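Local coordinates for uncharacterized protein (Deinococcus radiodurans, PDB 2A1V), which is of unknown function but belongs to the YjbR family and folds as an antiparallel sheet with helices, at residues 15-18 against 19-22; 84-87 against 88-91; 123-127 against 128-132. All blocks are in the same frame, centred on the assembly; numbering follows the deposited sequence. Where two conformers were deposited one is given.

Interaction 1. Residues 15-18 against 19-22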
# COMPACT_ATOMS: atom_id res chain seq x y z
N SER A 15 -4.75 -1.53 10.52
CA SER A 15 -3.80 -1.82 11.56
C SER A 15 -2.36 -1.54 11.11
O SER A 15 -1.50 -1.21 11.96
CB SER A 15 -3.95 -3.28 12.10
OG SER A 15 -3.34 -4.27 11.24
N VAL A 16 -2.07 -1.72 9.83
CA VAL A 16 -0.73 -1.49 9.32
C VAL A 16 -0.59 0.00 9.09
O VAL A 16 0.35 0.63 9.58
CB VAL A 16 -0.48 -2.29 8.03
CG1 VAL A 16 0.79 -1.79 7.31
CG2 VAL A 16 -0.38 -3.77 8.37
N CYS A 17 -1.57 0.60 8.43
CA CYS A 17 -1.48 2.02 8.02
C CYS A 17 -1.58 3.02 9.18
O CYS A 17 -1.02 4.07 9.10
CB CYS A 17 -2.52 2.33 6.91
SG CYS A 17 -2.23 1.34 5.46
N ASP A 18 -2.27 2.64 10.26
CA ASP A 18 -2.41 3.46 11.46
C ASP A 18 -1.04 3.75 12.10
O ASP A 18 -0.90 4.74 12.79
CB ASP A 18 -3.29 2.77 12.53
CG ASP A 18 -4.78 2.91 12.28
OD1 ASP A 18 -5.24 3.65 11.38
OD2 ASP A 18 -5.52 2.25 13.02
N GLU A 19 -0.08 2.86 11.90
CA GLU A 19 1.29 3.04 12.43
C GLU A 19 2.26 3.87 11.56
O GLU A 19 3.40 4.12 11.97
CB GLU A 19 1.98 1.71 12.51
CG GLU A 19 1.20 0.60 13.08
CD GLU A 19 1.88 -0.69 12.70
OE1 GLU A 19 2.66 -0.60 11.69
OE2 GLU A 19 1.62 -1.75 13.35
N LEU A 20 1.84 4.21 10.34
CA LEU A 20 2.70 4.89 9.38
C LEU A 20 2.49 6.38 9.56
O LEU A 20 1.35 6.86 9.60
CB LEU A 20 2.38 4.47 7.97
CG LEU A 20 2.37 2.97 7.77
CD1 LEU A 20 1.89 2.54 6.37
CD2 LEU A 20 3.76 2.42 8.10
N PRO A 21 3.59 7.13 9.75
CA PRO A 21 3.52 8.55 9.99
C PRO A 21 2.87 9.33 8.87
O PRO A 21 3.19 9.12 7.69
CB PRO A 21 5.01 8.96 10.16
CG PRO A 21 5.69 7.69 10.60
CD PRO A 21 5.00 6.65 9.79
N HIS A 22 2.00 10.24 9.28
CA HIS A 22 1.23 11.13 8.41
C HIS A 22 0.34 10.44 7.37
O HIS A 22 0.15 10.95 6.23
CB HIS A 22 2.14 12.13 7.76
CG HIS A 22 2.99 12.88 8.73
ND1 HIS A 22 2.50 13.91 9.50
CD2 HIS A 22 4.29 12.72 9.07
CE1 HIS A 22 3.48 14.39 10.25
NE2 HIS A 22 4.58 13.69 10.01

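Interaction 2. Residues 84-87 against 88-91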
# COMPACT_ATOMS: atom_id res chain seq x y z
N HIS A 84 -7.54 0.47 -12.93
CA HIS A 84 -7.74 1.91 -13.12
C HIS A 84 -6.58 2.73 -12.60
O HIS A 84 -6.77 3.86 -12.14
CB HIS A 84 -9.02 2.40 -12.44
CG HIS A 84 -10.28 1.93 -13.11
ND1 HIS A 84 -11.52 2.42 -12.76
CD2 HIS A 84 -10.49 1.02 -14.09
CE1 HIS A 84 -12.45 1.85 -13.52
NE2 HIS A 84 -11.85 0.99 -14.33
N LEU A 85 -5.36 2.17 -12.64
CA LEU A 85 -4.21 2.90 -12.14
C LEU A 85 -3.10 2.81 -13.13
O LEU A 85 -3.18 2.04 -14.06
CB LEU A 85 -3.74 2.34 -10.77
CG LEU A 85 -4.74 2.43 -9.63
CD1 LEU A 85 -4.48 1.34 -8.57
CD2 LEU A 85 -4.82 3.85 -9.07
N ASN A 86 -2.04 3.58 -12.90
CA ASN A 86 -0.82 3.55 -13.73
C ASN A 86 -0.13 2.22 -13.58
O ASN A 86 0.51 1.95 -12.56
CB ASN A 86 0.12 4.67 -13.25
CG ASN A 86 1.23 4.97 -14.22
OD1 ASN A 86 1.63 4.09 -14.97
ND2 ASN A 86 1.74 6.22 -14.20
N LYS A 87 -0.23 1.39 -14.63
CA LYS A 87 0.19 0.00 -14.52
C LYS A 87 1.72 -0.13 -14.65
O LYS A 87 2.27 -1.19 -14.47
CB LYS A 87 -0.59 -0.89 -15.50
CG LYS A 87 -2.08 -1.02 -15.13
CD LYS A 87 -2.96 -1.47 -16.29
CE LYS A 87 -4.35 -0.82 -16.27
NZ LYS A 87 -5.36 -1.48 -15.38
N LYS A 88 2.41 0.98 -14.94
CA LYS A 88 3.85 1.01 -14.81
C LYS A 88 4.26 0.92 -13.31
O LYS A 88 5.35 0.47 -13.00
CB LYS A 88 4.42 2.32 -15.41
CG LYS A 88 4.44 2.40 -16.94
CD LYS A 88 5.14 3.67 -17.53
CE LYS A 88 4.55 5.03 -17.01
NZ LYS A 88 3.10 5.17 -17.32
N HIS A 89 3.40 1.41 -12.39
CA HIS A 89 3.79 1.56 -10.98
C HIS A 89 2.92 0.89 -9.95
O HIS A 89 3.35 0.66 -8.82
CB HIS A 89 3.94 3.04 -10.66
CG HIS A 89 4.94 3.74 -11.53
ND1 HIS A 89 6.29 3.62 -11.33
CD2 HIS A 89 4.79 4.53 -12.62
CE1 HIS A 89 6.94 4.33 -12.23
NE2 HIS A 89 6.05 4.90 -13.03
N TRP A 90 1.71 0.54 -10.34
CA TRP A 90 0.69 -0.09 -9.43
C TRP A 90 0.31 -1.53 -9.79
O TRP A 90 0.11 -1.87 -10.95
CB TRP A 90 -0.60 0.69 -9.48
CG TRP A 90 -0.55 2.04 -8.91
CD1 TRP A 90 -0.16 3.14 -9.54
CD2 TRP A 90 -0.93 2.44 -7.59
NE1 TRP A 90 -0.31 4.23 -8.74
CE2 TRP A 90 -0.77 3.84 -7.53
CE3 TRP A 90 -1.39 1.76 -6.45
CZ2 TRP A 90 -1.01 4.57 -6.36
CZ3 TRP A 90 -1.65 2.50 -5.28
CH2 TRP A 90 -1.45 3.88 -5.25
N VAL A 91 0.19 -2.36 -8.78
CA VAL A 91 -0.40 -3.70 -8.94
C VAL A 91 -1.61 -3.79 -8.02
O VAL A 91 -1.73 -3.00 -7.08
CB VAL A 91 0.59 -4.83 -8.58
CG1 VAL A 91 1.77 -4.92 -9.64
CG2 VAL A 91 1.11 -4.71 -7.09
O HOH W 1 1.45 -3.29 -13.01

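Interaction 3. Residues 123-127 against 128-132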
# COMPACT_ATOMS: atom_id res chain seq x y z
N ALA A 123 14.00 17.63 1.85
CA ALA A 123 13.59 18.68 2.84
C ALA A 123 12.19 18.44 3.42
O ALA A 123 11.97 18.65 4.60
CB ALA A 123 13.61 20.09 2.20
N GLU A 124 11.26 18.07 2.54
CA GLU A 124 9.91 17.75 2.94
C GLU A 124 9.89 16.61 3.95
O GLU A 124 9.19 16.68 4.99
CB GLU A 124 9.06 17.36 1.74
CG GLU A 124 8.40 18.52 1.03
CD GLU A 124 7.62 18.05 -0.20
OE1 GLU A 124 8.26 17.55 -1.16
OE2 GLU A 124 6.37 18.16 -0.16
N ARG A 125 10.61 15.55 3.63
CA ARG A 125 10.61 14.37 4.49
C ARG A 125 11.19 14.71 5.88
O ARG A 125 10.73 14.19 6.89
CB ARG A 125 11.40 13.24 3.87
CG ARG A 125 10.77 12.62 2.59
CD ARG A 125 11.39 11.25 2.31
NE ARG A 125 12.75 11.37 1.83
CZ ARG A 125 13.11 11.67 0.58
NH1 ARG A 125 12.23 11.86 -0.40
NH2 ARG A 125 14.40 11.78 0.30
N LYS A 126 12.19 15.57 5.91
CA LYS A 126 12.78 16.09 7.15
C LYS A 126 11.75 16.96 7.93
O LYS A 126 11.56 16.76 9.09
CB LYS A 126 14.04 16.89 6.85
CG LYS A 126 15.01 16.95 8.06
CD LYS A 126 15.86 18.23 8.16
CE LYS A 126 16.62 18.30 9.53
NZ LYS A 126 17.84 19.24 9.54
N GLU A 127 11.06 17.86 7.25
CA GLU A 127 10.16 18.80 7.93
C GLU A 127 9.04 18.05 8.58
O GLU A 127 8.81 18.10 9.81
CB GLU A 127 9.56 19.78 6.93
CG GLU A 127 9.06 21.04 7.60
CD GLU A 127 7.75 21.50 7.12
OE1 GLU A 127 7.32 21.03 6.05
OE2 GLU A 127 7.18 22.35 7.82
N LEU A 128 8.38 17.27 7.75
CA LEU A 128 7.21 16.55 8.15
C LEU A 128 7.63 15.40 9.07
O LEU A 128 6.90 15.03 10.00
CB LEU A 128 6.53 16.10 6.85
CG LEU A 128 5.11 15.63 6.77
CD1 LEU A 128 4.15 16.65 7.30
CD2 LEU A 128 4.84 15.26 5.35
N GLY A 129 8.82 14.87 8.84
CA GLY A 129 9.29 13.71 9.56
C GLY A 129 8.88 12.38 8.93
O GLY A 129 8.45 11.45 9.64
N LEU A 130 9.04 12.23 7.62
CA LEU A 130 8.81 10.94 6.98
C LEU A 130 10.07 10.10 7.07
O LEU A 130 11.12 10.59 6.70
CB LEU A 130 8.44 11.13 5.51
CG LEU A 130 7.22 12.00 5.27
CD1 LEU A 130 6.96 12.17 3.78
CD2 LEU A 130 5.98 11.44 6.00
N PRO A 131 9.98 8.83 7.55
CA PRO A 131 11.21 8.08 7.80
C PRO A 131 11.84 7.43 6.56
O PRO A 131 11.15 7.13 5.59
CB PRO A 131 10.77 7.05 8.80
CG PRO A 131 9.39 6.70 8.32
CD PRO A 131 8.79 8.03 7.92
N ASP A 132 13.17 7.27 6.59
CA ASP A 132 13.93 6.56 5.53
C ASP A 132 13.53 5.08 5.43
O ASP A 132 13.36 4.57 4.34
CB ASP A 132 15.46 6.66 5.78
CG ASP A 132 16.30 6.01 4.64
OD1 ASP A 132 16.14 6.32 3.43
OD2 ASP A 132 17.17 5.19 4.97

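Interaction 1. Residues 15-18 against 19-22
E19 folds back over carbonyls near the end of helix 10-17, meeting S15 and V16 with its whole side chain. Its amide reaches V16 O at 3.2 Å, and one residue on L20 N bonds to C17 O at 3.1 Å to close a type I beta turn from C17 to L20. From there the E19 side chain can be followed outward. CB lies 3.5 Å from V16 O. CG, turned away from the residue's own carbonyl carbon (chi1 -45°), comes to 3.4 Å from S15 O, and the chain then runs on extended, so that CD stays close to both of these carbonyl oxygens. The carboxylate at the tip straddles the pair: OE1 is 3.4 Å from V16 O and OE2 3.5 Å from S15 O. All four are acceptors, and none of these approaches is a bond. The real partner of OE1 is R109 of helix 101-119, through a salt bridge. L20 is the apolar counterpart, its CG 3.6 Å from V16 O and its CD1 4.4 Å from C17 SG, and both L20 and C17 also pack on Y47 of strand 43-51. The example shows how a carboxylate can be tolerated where a helix presents its carbonyls: its charge would be disfavoured by those dipoles, and the arginine probably offsets the cost.

Interaction 2. Residues 84-87 against 88-91
The backbone turns sharply from N86 to H89 and W90. Carbonyl N86 O receives two amides at 2.9 Å each, from H89 N and from W90 N, but from different directions: W90 N approaches nearly along the C=O axis, whereas H89 N sits well above the carbonyl plane. A water accompanies the turn, donating to K87 O and to W90 O. The side chain of N86 repeats the double acceptance. Its OD1 takes K88 N at 3.2 Å, which makes an Asx turn, and also K88 NZ at 3.0 Å, because the lysine chain bends at chi3 and chi4 (-56° and -59°) and curls back to OD1, close to the plane of the amide. Beside this, the N86 amide meets the H89 ring at its edge, the two planes nearly perpendicular at 81°, with N86 ND2 3.8 Å from H89 CD2. With OD1 gone, as in an alanine here, K88 N would probably lose its acceptor and the ammonium group of K88 be set free to turn. W90 is packed by L85, whose CB stands over the five-membered ring, 4.0 Å from its centroid, in a CH-pi contact, while L85 CD1 covers the six-membered ring near its rim, 3.8 Å from W90 CE3. At the indole edge, in plane, lies N86 O, 3.3 Å from W90 CD1. The arrangement is that of an Asx turn in the long loop of a beta hairpin, here the one joining strand 79-81 to its antiparallel neighbour 90-94.

Interaction 3. Residues 123-127 against 128-132
R125 and L130 meet across the C-terminal end of helix 122-128, where the chain leaves the helix in a Schellman motif. The main-chain bonds come first. L128 N bonds to E124 O at 2.9 Å, as in an alpha helix. R125 O then accepts the characteristic bond from L130 N, 2.7 Å long, in the carbonyl plane and on a lone pair; G129 N adds a weak bond to the same oxygen. G129 is the C-prime residue, and its positive phi of 87° makes the reversal: a side chain on a residue with this backbone would collide with L128 O. The apolar contact follows from that turn, since it returns L130 against the helix. Its CB lies 4.0 Å from R125 CB, and its CD1 reaches R125 CG at 4.0 Å, the two side chains crossing at about a right angle. It is thus the aliphatic base of the arginine that packs here, while a bend at chi3 (-73°) turns the guanidinium off from L130, and NH1 bonds to T116 O. The carboxylates of E124 and E127 have partners elsewhere, E124 in a salt bridge with K43 and E127 in a hydrogen bond with Y40 OH. L130, the buried member of the group, rests on Y112 and T116 of helix 101-119, so the end of helix 122-128 packs on helix 101-119.

In the fold
The three local contacts follow one another along the chain. Interactions 1 and 3, whose centres are about 15 Å apart, touch directly: H22 NE2 probably bonds to L128 O, 2.7 Å away, while H22 and P21 pack against L130 and P131. The turn after the first helix and the capped end of the last one therefore meet, and both lean on Y112 of helix 101-119. Interaction 2 stands apart, its centre about 22 Å from that of interaction 1 and about 25 Å from that of interaction 3. Its strand 90-94 shares the antiparallel sheet with strand 23-26, which follows interaction 1. Regions near both ends of the chain thus meet, away from the hairpin loop.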